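Local structure of putative regulator (Escherichia coli O6, 3HFI) at residues E64-C78 with F140-K154. The protein is of unknown biochemical function but probably acts as a transcription regulator, its UTRA domain being likely to sense a small-molecule effector. Sequence-based numbering, arbitrary orientation.
Sequences EKAMLIENRINIELC and FSRELPVEFGNVWLK
Leu-68 and Trp-152, Glu-70 and Asn-150, and Arg-72 and Phe-148 form hydrogen-bonded pairs between strands 65-73 and 144-153, whose axes run antiparallel (160°) and approach to 4.6 Å. On one face, Trp-152 NE1 donates to Glu-70 OE1 at 3.0 Å, reaching the anti side of a carboxylate turned 46° from the ring. Tyr-54 and Arg-119 also hold this carboxylate, which probably favours its charged form. The other face is closely packed around Gly-149: Gly-149 CA meets Glu-70 O at 3.2 Å (CA-H...O), and Asn-71 ND2 donates to Glu-147 OE2 at 2.9 Å, from above the carboxylate plane. Glu-147 extends along the strand with CG anti to N, and the chi2 bend (-88°) sets its carboxylate over Gly-149, while Arg-57 binds Asn-71 OD1. Beyond the paired strands, Leu-77 CD1 lies 3.8 Å from Leu-144 CD1, and Leu-77 CB meets the Phe-140 ring edge. Contact is looser at the exposed Glu-64, whose OE2 stays 4.9 Å from Lys-154 NZ; that amine instead bonds to Leu-123 O. These are the central strands of the six-stranded UTRA sheet, flanked by strands 51-60 and 130-139, with helix 117-123 packing on Leu-68 and Trp-152 and helix 91-99 on Asn-71 and Glu-147.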
ATOM      1  N   GLU A  64     -20.122  -2.160  -5.859  1.00 41.00           N
ATOM      2  CA  GLU A  64     -20.253  -1.329  -4.673  1.00 40.30           C
ATOM      3  C   GLU A  64     -19.074  -0.344  -4.678  1.00 38.97           C
ATOM      4  O   GLU A  64     -17.949  -0.727  -5.002  1.00 37.48           O
ATOM      5  CB  GLU A  64     -20.214  -2.188  -3.417  1.00 40.68           C
ATOM      6  CG  GLU A  64     -20.587  -1.425  -2.138  1.00 42.79           C
ATOM      7  CD  GLU A  64     -19.979  -2.048  -0.886  1.00 45.35           C
ATOM      8  OE1 GLU A  64     -20.494  -3.108  -0.435  1.00 47.53           O
ATOM      9  OE2 GLU A  64     -18.986  -1.473  -0.365  1.00 46.92           O
ATOM     10  N   LYS A  65     -19.338   0.908  -4.319  1.00 38.00           N
ATOM     11  CA  LYS A  65     -18.291   1.946  -4.303  1.00 37.27           C
ATOM     12  C   LYS A  65     -17.359   1.733  -3.111  1.00 35.77           C
ATOM     13  O   LYS A  65     -17.789   1.838  -1.957  1.00 35.99           O
ATOM     14  CB  LYS A  65     -18.899   3.351  -4.233  1.00 37.58           C
ATOM     15  CG  LYS A  65     -19.759   3.731  -5.437  1.00 38.85           C
ATOM     16  CD  LYS A  65     -20.728   4.883  -5.116  1.00 39.91           C
ATOM     17  CE  LYS A  65     -22.072   4.741  -5.873  1.00 41.66           C
ATOM     18  NZ  LYS A  65     -21.995   5.393  -7.228  1.00 43.11           N
ATOM     19  N   ALA A  66     -16.098   1.415  -3.415  1.00 33.80           N
ATOM     20  CA  ALA A  66     -15.059   1.145  -2.416  1.00 32.28           C
ATOM     21  C   ALA A  66     -14.400   2.445  -1.936  1.00 30.87           C
ATOM     22  O   ALA A  66     -14.468   2.763  -0.750  1.00 31.56           O
ATOM     23  CB  ALA A  66     -13.988   0.193  -2.980  1.00 32.07           C
ATOM     24  N   MET A  67     -13.786   3.200  -2.845  1.00 27.65           N
ATOM     25  CA  MET A  67     -13.010   4.328  -2.423  1.00 25.98           C
ATOM     26  C   MET A  67     -12.983   5.449  -3.444  1.00 24.32           C
ATOM     27  O   MET A  67     -13.179   5.226  -4.641  1.00 24.83           O
ATOM     28  CB  MET A  67     -11.580   3.877  -2.146  1.00 26.26           C
ATOM     29  CG  MET A  67     -10.882   3.270  -3.332  1.00 28.22           C
ATOM     30  SD  MET A  67      -9.371   2.324  -2.891  1.00 29.15           S
ATOM     31  CE  MET A  67     -10.099   0.715  -2.681  1.00 26.90           C
ATOM     32  N   LEU A  68     -12.727   6.652  -2.941  1.00 21.24           N
ATOM     33  CA  LEU A  68     -12.534   7.854  -3.749  1.00 19.02           C
ATOM     34  C   LEU A  68     -11.052   8.219  -3.701  1.00 16.99           C
ATOM     35  O   LEU A  68     -10.473   8.321  -2.632  1.00 16.20           O
ATOM     36  CB  LEU A  68     -13.437   8.971  -3.215  1.00 18.36           C
ATOM     37  CG  LEU A  68     -13.419  10.323  -3.912  1.00 18.84           C
ATOM     38  CD1 LEU A  68     -14.049  10.270  -5.308  1.00 16.37           C
ATOM     39  CD2 LEU A  68     -14.188  11.223  -2.976  1.00 20.35           C
ATOM     40  N   ILE A  69     -10.437   8.360  -4.873  1.00 15.23           N
ATOM     41  CA  ILE A  69      -9.023   8.606  -5.007  1.00 14.12           C
ATOM     42  C   ILE A  69      -8.821   9.937  -5.694  1.00 13.65           C
ATOM     43  O   ILE A  69      -9.398  10.173  -6.768  1.00 13.88           O
ATOM     44  CB  ILE A  69      -8.335   7.514  -5.842  1.00 14.74           C
ATOM     45  CG1 ILE A  69      -8.758   6.115  -5.331  1.00 17.19           C
ATOM     46  CG2 ILE A  69      -6.796   7.744  -5.818  1.00 13.09           C
ATOM     47  CD1 ILE A  69      -8.200   4.948  -6.138  1.00 17.47           C
ATOM     48  N   GLU A  70      -8.001  10.794  -5.090  1.00 13.09           N
ATOM     49  CA  GLU A  70      -7.565  12.069  -5.693  1.00 12.65           C
ATOM     50  C   GLU A  70      -6.071  12.005  -5.888  1.00 12.23           C
ATOM     51  O   GLU A  70      -5.309  11.994  -4.907  1.00 13.44           O
ATOM     52  CB  GLU A  70      -7.905  13.187  -4.741  1.00 12.82           C
ATOM     53  CG  GLU A  70      -9.345  13.270  -4.524  1.00 14.67           C
ATOM     54  CD  GLU A  70      -9.671  14.419  -3.627  1.00 20.02           C
ATOM     55  OE1 GLU A  70      -9.630  14.224  -2.383  1.00 21.32           O
ATOM     56  OE2 GLU A  70     -10.000  15.499  -4.183  1.00 23.91           O
ATOM     57  N   ASN A  71      -5.644  11.857  -7.128  1.00 10.16           N
ATOM     58  CA  ASN A  71      -4.248  11.778  -7.475  1.00 10.41           C
ATOM     59  C   ASN A  71      -3.738  13.164  -7.923  1.00 10.39           C
ATOM     60  O   ASN A  71      -4.437  13.880  -8.645  1.00 11.90           O
ATOM     61  CB  ASN A  71      -4.047  10.787  -8.647  1.00 10.51           C
ATOM     62  CG  ASN A  71      -4.578   9.424  -8.375  1.00 11.21           C
ATOM     63  OD1 ASN A  71      -5.510   8.955  -9.030  1.00 14.79           O
ATOM     64  ND2 ASN A  71      -3.938   8.736  -7.439  1.00  9.78           N
ATOM     65  N   ARG A  72      -2.529  13.527  -7.530  1.00 11.27           N
ATOM     66  CA  ARG A  72      -1.877  14.703  -8.012  1.00 11.35           C
ATOM     67  C   ARG A  72      -0.492  14.277  -8.510  1.00 11.22           C
ATOM     68  O   ARG A  72       0.330  13.760  -7.763  1.00 11.06           O
ATOM     69  CB  ARG A  72      -1.762  15.697  -6.886  1.00 11.50           C
ATOM     70  CG  ARG A  72      -3.060  16.469  -6.641  1.00 12.71           C
ATOM     71  CD  ARG A  72      -3.024  17.260  -5.418  1.00 13.52           C
ATOM     72  NE  ARG A  72      -4.227  18.097  -5.240  1.00 16.21           N
ATOM     73  CZ  ARG A  72      -5.252  17.760  -4.459  1.00 17.60           C
ATOM     74  NH1 ARG A  72      -5.279  16.601  -3.852  1.00 15.10           N
ATOM     75  NH2 ARG A  72      -6.288  18.552  -4.333  1.00 17.39           N
ATOM     76  N   ILE A  73      -0.260  14.535  -9.786  1.00 11.05           N
ATOM     77  CA  ILE A  73       0.831  13.968 -10.585  1.00 11.75           C
ATOM     78  C   ILE A  73       1.757  15.055 -11.131  1.00 12.91           C
ATOM     79  O   ILE A  73       1.278  16.030 -11.732  1.00 12.07           O
ATOM     80  CB  ILE A  73       0.257  13.152 -11.778  1.00 11.30           C
ATOM     81  CG1 ILE A  73      -0.627  12.007 -11.251  1.00 12.67           C
ATOM     82  CG2 ILE A  73       1.403  12.581 -12.554  1.00 11.99           C
ATOM     83  CD1 ILE A  73      -1.950  11.831 -12.012  1.00 12.37           C
ATOM     84  N   ASN A  74       3.073  14.898 -10.907  1.00 13.65           N
ATOM     85  CA  ASN A  74       4.063  15.775 -11.501  1.00 15.21           C
ATOM     86  C   ASN A  74       4.176  15.443 -12.985  1.00 17.25           C
ATOM     87  O   ASN A  74       4.817  14.474 -13.381  1.00 18.96           O
ATOM     88  CB  ASN A  74       5.415  15.569 -10.830  1.00 15.36           C
ATOM     89  CG  ASN A  74       6.464  16.476 -11.371  1.00 15.57           C
ATOM     90  OD1 ASN A  74       6.199  17.289 -12.262  1.00 17.73           O
ATOM     91  ND2 ASN A  74       7.655  16.385 -10.822  1.00 11.02           N
ATOM     92  N   ILE A  75       3.578  16.257 -13.812  1.00 18.64           N
ATOM     93  CA  ILE A  75       3.497  15.988 -15.243  1.00 20.41           C
ATOM     94  C   ILE A  75       4.823  16.204 -15.994  1.00 22.06           C
ATOM     95  O   ILE A  75       5.041  15.625 -17.063  1.00 20.73           O
ATOM     96  CB  ILE A  75       2.326  16.778 -15.888  1.00 20.82           C
ATOM     97  CG1 ILE A  75       2.431  18.271 -15.689  1.00 23.82           C
ATOM     98  CG2 ILE A  75       1.017  16.405 -15.259  1.00 20.17           C
ATOM     99  CD1 ILE A  75       1.002  18.923 -15.766  1.00 27.18           C
ATOM    100  N   GLU A  76       5.746  16.957 -15.396  1.00 24.46           N
ATOM    101  CA  GLU A  76       7.079  17.156 -16.008  1.00 26.01           C
ATOM    102  C   GLU A  76       7.828  15.848 -16.206  1.00 25.78           C
ATOM    103  O   GLU A  76       8.634  15.731 -17.103  1.00 25.39           O
ATOM    104  CB  GLU A  76       7.928  18.072 -15.153  1.00 27.67           C
ATOM    105  CG  GLU A  76       7.188  19.347 -14.626  1.00 33.28           C
ATOM    106  CD  GLU A  76       6.429  20.109 -15.699  1.00 42.00           C
ATOM    107  OE1 GLU A  76       6.948  20.231 -16.853  1.00 46.56           O
ATOM    108  OE2 GLU A  76       5.303  20.618 -15.382  1.00 50.19           O
ATOM    109  N   LEU A  77       7.515  14.849 -15.393  1.00 24.86           N
ATOM    110  CA  LEU A  77       8.180  13.560 -15.457  1.00 24.88           C
ATOM    111  C   LEU A  77       7.544  12.571 -16.442  1.00 25.53           C
ATOM    112  O   LEU A  77       8.167  11.555 -16.751  1.00 24.80           O
ATOM    113  CB  LEU A  77       8.167  12.942 -14.028  1.00 24.77           C
ATOM    114  CG  LEU A  77       9.039  13.700 -13.018  1.00 24.22           C
ATOM    115  CD1 LEU A  77       8.921  13.135 -11.552  1.00 20.18           C
ATOM    116  CD2 LEU A  77      10.551  13.638 -13.601  1.00 19.19           C
ATOM    117  N   CYS A  78       6.300  12.837 -16.878  1.00 25.94           N
ATOM    118  CA  CYS A  78       5.576  12.001 -17.838  1.00 27.23           C
ATOM    119  C   CYS A  78       4.921  12.864 -18.888  1.00 27.65           C
ATOM    120  O   CYS A  78       3.699  13.168 -18.815  1.00 26.51           O
ATOM    121  CB  CYS A  78       4.528  11.071 -17.221  1.00 27.40           C
ATOM    122  SG  CYS A  78       4.091  11.361 -15.554  1.00 34.35           S
ATOM    123  N   PHE A 140       9.516   7.348  -8.061  1.00 14.09           N
ATOM    124  CA  PHE A 140      10.393   6.603  -8.932  1.00 15.20           C
ATOM    125  C   PHE A 140      11.701   6.244  -8.256  1.00 16.70           C
ATOM    126  O   PHE A 140      12.233   5.164  -8.405  1.00 19.34           O
ATOM    127  CB  PHE A 140      10.720   7.464 -10.132  1.00 15.56           C
ATOM    128  CG  PHE A 140       9.577   7.666 -11.084  1.00 13.31           C
ATOM    129  CD1 PHE A 140       8.764   6.603 -11.484  1.00 14.36           C
ATOM    130  CD2 PHE A 140       9.336   8.923 -11.611  1.00 15.01           C
ATOM    131  CE1 PHE A 140       7.734   6.818 -12.397  1.00 13.86           C
ATOM    132  CE2 PHE A 140       8.319   9.134 -12.568  1.00 14.70           C
ATOM    133  CZ  PHE A 140       7.531   8.092 -12.948  1.00 13.51           C
ATOM    134  N   SER A 141      12.286   7.180  -7.558  1.00 17.50           N
ATOM    135  CA  SER A 141      13.508   6.901  -6.870  1.00 18.08           C
ATOM    136  C   SER A 141      13.352   7.593  -5.559  1.00 20.20           C
ATOM    137  O   SER A 141      12.442   8.415  -5.387  1.00 18.56           O
ATOM    138  CB  SER A 141      14.741   7.443  -7.601  1.00 18.47           C
ATOM    139  OG  SER A 141      14.758   8.872  -7.587  1.00 16.11           O
ATOM    140  N   ARG A 142      14.260   7.273  -4.654  1.00 22.64           N
ATOM    141  CA  ARG A 142      14.210   7.796  -3.321  1.00 25.61           C
ATOM    142  C   ARG A 142      14.147   9.312  -3.355  1.00 26.32           C
ATOM    143  O   ARG A 142      13.534   9.918  -2.507  1.00 29.49           O
ATOM    144  CB  ARG A 142      15.455   7.341  -2.547  1.00 26.77           C
ATOM    145  CG  ARG A 142      15.267   7.347  -1.061  1.00 32.46           C
ATOM    146  CD  ARG A 142      16.553   6.941  -0.346  1.00 41.00           C
ATOM    147  NE  ARG A 142      16.810   5.499  -0.454  1.00 47.20           N
ATOM    148  CZ  ARG A 142      16.222   4.541   0.282  1.00 51.47           C
ATOM    149  NH1 ARG A 142      15.304   4.831   1.215  1.00 52.81           N
ATOM    150  NH2 ARG A 142      16.561   3.264   0.080  1.00 54.16           N
ATOM    151  N   GLU A 143      14.741   9.945  -4.343  1.00 26.01           N
ATOM    152  CA  GLU A 143      14.743  11.393  -4.393  1.00 26.22           C
ATOM    153  C   GLU A 143      13.801  12.014  -5.408  1.00 23.61           C
ATOM    154  O   GLU A 143      13.827  13.199  -5.590  1.00 23.40           O
ATOM    155  CB  GLU A 143      16.158  11.883  -4.744  1.00 27.76           C
ATOM    156  CG  GLU A 143      17.208  11.563  -3.669  1.00 34.02           C
ATOM    157  CD  GLU A 143      18.186  10.440  -4.072  1.00 43.05           C
ATOM    158  OE1 GLU A 143      19.026  10.702  -4.976  1.00 50.46           O
ATOM    159  OE2 GLU A 143      18.153   9.327  -3.478  1.00 48.50           O
ATOM    160  N   LEU A 144      12.971  11.218  -6.060  1.00 21.07           N
ATOM    161  CA  LEU A 144      12.103  11.686  -7.115  1.00 18.16           C
ATOM    162  C   LEU A 144      10.662  11.170  -6.941  1.00 16.56           C
ATOM    163  O   LEU A 144      10.283  10.147  -7.506  1.00 15.58           O
ATOM    164  CB  LEU A 144      12.685  11.210  -8.440  1.00 18.79           C
ATOM    165  CG  LEU A 144      12.186  11.701  -9.777  1.00 20.67           C
ATOM    166  CD1 LEU A 144      12.277  13.247  -9.846  1.00 21.00           C
ATOM    167  CD2 LEU A 144      13.113  11.023 -10.851  1.00 18.48           C
ATOM    168  N   PRO A 145       9.830  11.893  -6.179  1.00 13.87           N
ATOM    169  CA  PRO A 145       8.408  11.640  -6.126  1.00 13.26           C
ATOM    170  C   PRO A 145       7.753  11.910  -7.471  1.00 11.66           C
ATOM    171  O   PRO A 145       8.279  12.691  -8.263  1.00 12.64           O
ATOM    172  CB  PRO A 145       7.902  12.649  -5.054  1.00 12.90           C
ATOM    173  CG  PRO A 145       9.075  13.139  -4.402  1.00 13.92           C
ATOM    174  CD  PRO A 145      10.164  13.098  -5.423  1.00 14.92           C
ATOM    175  N   VAL A 146       6.673  11.191  -7.773  1.00 10.99           N
ATOM    176  CA  VAL A 146       5.930  11.416  -9.010  1.00  9.29           C
ATOM    177  C   VAL A 146       4.447  11.702  -8.755  1.00 11.23           C
ATOM    178  O   VAL A 146       3.811  12.406  -9.545  1.00 13.12           O
ATOM    179  CB  VAL A 146       6.071  10.284 -10.015  1.00  9.61           C
ATOM    180  CG1 VAL A 146       5.530   8.926  -9.486  1.00  8.72           C
ATOM    181  CG2 VAL A 146       5.354  10.669 -11.352  1.00  6.22           C
ATOM    182  N   GLU A 147       3.893  11.188  -7.655  1.00 11.67           N
ATOM    183  CA  GLU A 147       2.450  11.289  -7.446  1.00 12.03           C
ATOM    184  C   GLU A 147       2.151  11.324  -5.985  1.00 11.33           C
ATOM    185  O   GLU A 147       2.855  10.668  -5.207  1.00 13.43           O
ATOM    186  CB  GLU A 147       1.712  10.120  -8.115  1.00 12.54           C
ATOM    187  CG  GLU A 147       0.175  10.215  -8.129  1.00 13.70           C
ATOM    188  CD  GLU A 147      -0.492   9.641  -6.898  1.00 17.69           C
ATOM    189  OE1 GLU A 147       0.034   8.659  -6.320  1.00 17.41           O
ATOM    190  OE2 GLU A 147      -1.568  10.127  -6.512  1.00 19.90           O
ATOM    191  N   PHE A 148       1.137  12.121  -5.615  1.00 11.62           N
ATOM    192  CA  PHE A 148       0.687  12.331  -4.226  1.00 12.26           C
ATOM    193  C   PHE A 148      -0.824  12.159  -4.230  1.00 13.32           C
ATOM    194  O   PHE A 148      -1.555  12.956  -4.847  1.00 14.01           O
ATOM    195  CB  PHE A 148       1.062  13.740  -3.702  1.00 13.53           C
ATOM    196  CG  PHE A 148       0.598  14.004  -2.313  1.00 11.41           C
ATOM    197  CD1 PHE A 148       1.043  13.215  -1.264  1.00 15.78           C
ATOM    198  CD2 PHE A 148      -0.306  15.006  -2.042  1.00 17.37           C
ATOM    199  CE1 PHE A 148       0.607  13.415   0.004  1.00 13.09           C
ATOM    200  CE2 PHE A 148      -0.773  15.209  -0.725  1.00 15.64           C
ATOM    201  CZ  PHE A 148      -0.303  14.456   0.261  1.00 14.91           C
ATOM    202  N   GLY A 149      -1.277  11.082  -3.600  1.00 13.27           N
ATOM    203  CA  GLY A 149      -2.672  10.691  -3.588  1.00 13.64           C
ATOM    204  C   GLY A 149      -3.306  10.811  -2.228  1.00 14.09           C
ATOM    205  O   GLY A 149      -2.662  10.582  -1.195  1.00 15.25           O
ATOM    206  N   ASN A 150      -4.572  11.186  -2.240  1.00 14.42           N
ATOM    207  CA  ASN A 150      -5.425  11.197  -1.073  1.00 15.71           C
ATOM    208  C   ASN A 150      -6.542  10.220  -1.331  1.00 16.41           C
ATOM    209  O   ASN A 150      -7.225  10.337  -2.364  1.00 15.04           O
ATOM    210  CB  ASN A 150      -6.052  12.562  -0.890  1.00 15.47           C
ATOM    211  CG  ASN A 150      -5.128  13.527  -0.205  1.00 18.94           C
ATOM    212  OD1 ASN A 150      -5.245  13.734   0.980  1.00 28.89           O
ATOM    213  ND2 ASN A 150      -4.188  14.104  -0.935  1.00 18.12           N
ATOM    214  N   VAL A 151      -6.741   9.271  -0.412  1.00 17.21           N
ATOM    215  CA  VAL A 151      -7.702   8.189  -0.625  1.00 17.89           C
ATOM    216  C   VAL A 151      -8.707   8.203   0.510  1.00 19.38           C
ATOM    217  O   VAL A 151      -8.324   8.320   1.668  1.00 18.46           O
ATOM    218  CB  VAL A 151      -7.010   6.831  -0.707  1.00 18.26           C
ATOM    219  CG1 VAL A 151      -7.999   5.752  -0.949  1.00 16.37           C
ATOM    220  CG2 VAL A 151      -5.978   6.835  -1.836  1.00 18.18           C
ATOM    221  N   TRP A 152      -9.980   8.046   0.160  1.00 21.35           N
ATOM    222  CA  TRP A 152     -11.081   8.077   1.099  1.00 23.66           C
ATOM    223  C   TRP A 152     -11.720   6.717   1.047  1.00 26.62           C
ATOM    224  O   TRP A 152     -12.333   6.358   0.037  1.00 25.88           O
ATOM    225  CB  TRP A 152     -12.069   9.141   0.695  1.00 23.54           C
ATOM    226  CG  TRP A 152     -11.381  10.408   0.499  1.00 23.16           C
ATOM    227  CD1 TRP A 152     -10.782  10.876  -0.655  1.00 20.98           C
ATOM    228  CD2 TRP A 152     -11.146  11.364   1.493  1.00 23.07           C
ATOM    229  NE1 TRP A 152     -10.184  12.084  -0.425  1.00 22.53           N
ATOM    230  CE2 TRP A 152     -10.398  12.420   0.890  1.00 24.05           C
ATOM    231  CE3 TRP A 152     -11.482  11.447   2.843  1.00 23.10           C
ATOM    232  CZ2 TRP A 152      -9.996  13.543   1.604  1.00 24.47           C
ATOM    233  CZ3 TRP A 152     -11.100  12.556   3.547  1.00 24.08           C
ATOM    234  CH2 TRP A 152     -10.370  13.604   2.926  1.00 24.81           C
ATOM    235  N   LEU A 153     -11.552   5.967   2.131  1.00 29.76           N
ATOM    236  CA  LEU A 153     -11.754   4.536   2.090  1.00 33.63           C
ATOM    237  C   LEU A 153     -12.891   4.524   3.043  1.00 36.30           C
ATOM    238  O   LEU A 153     -12.733   5.094   4.083  1.00 36.92           O
ATOM    239  CB  LEU A 153     -10.877   3.785   3.076  1.00 34.18           C
ATOM    240  CG  LEU A 153      -9.656   3.091   2.488  1.00 35.94           C
ATOM    241  CD1 LEU A 153      -8.602   4.094   2.140  1.00 37.49           C
ATOM    242  CD2 LEU A 153      -9.136   2.103   3.534  1.00 38.76           C
ATOM    243  N   LYS A 154     -14.031   3.929   2.738  1.00 39.43           N
ATOM    244  CA  LYS A 154     -15.150   4.029   3.713  1.00 43.74           C
ATOM    245  C   LYS A 154     -15.224   2.712   4.486  1.00 46.44           C
ATOM    246  O   LYS A 154     -16.085   2.540   5.346  1.00 46.91           O
ATOM    247  CB  LYS A 154     -15.885   3.822   2.358  1.00 43.71           C
ATOM    248  CG  LYS A 154     -17.307   3.297   2.405  1.00 45.38           C
ATOM    249  CD  LYS A 154     -17.804   3.072   0.971  1.00 46.95           C
ATOM    250  CE  LYS A 154     -19.135   2.303   0.910  1.00 46.86           C
ATOM    251  NZ  LYS A 154     -20.314   3.143   0.501  1.00 47.70           N
TER
HETATM  252  O   HOH W   1      -3.717  14.090  -3.846  1.00 13.90           O
HETATM  253  O   HOH W   2       8.330  15.405  -8.299  1.00 21.36           O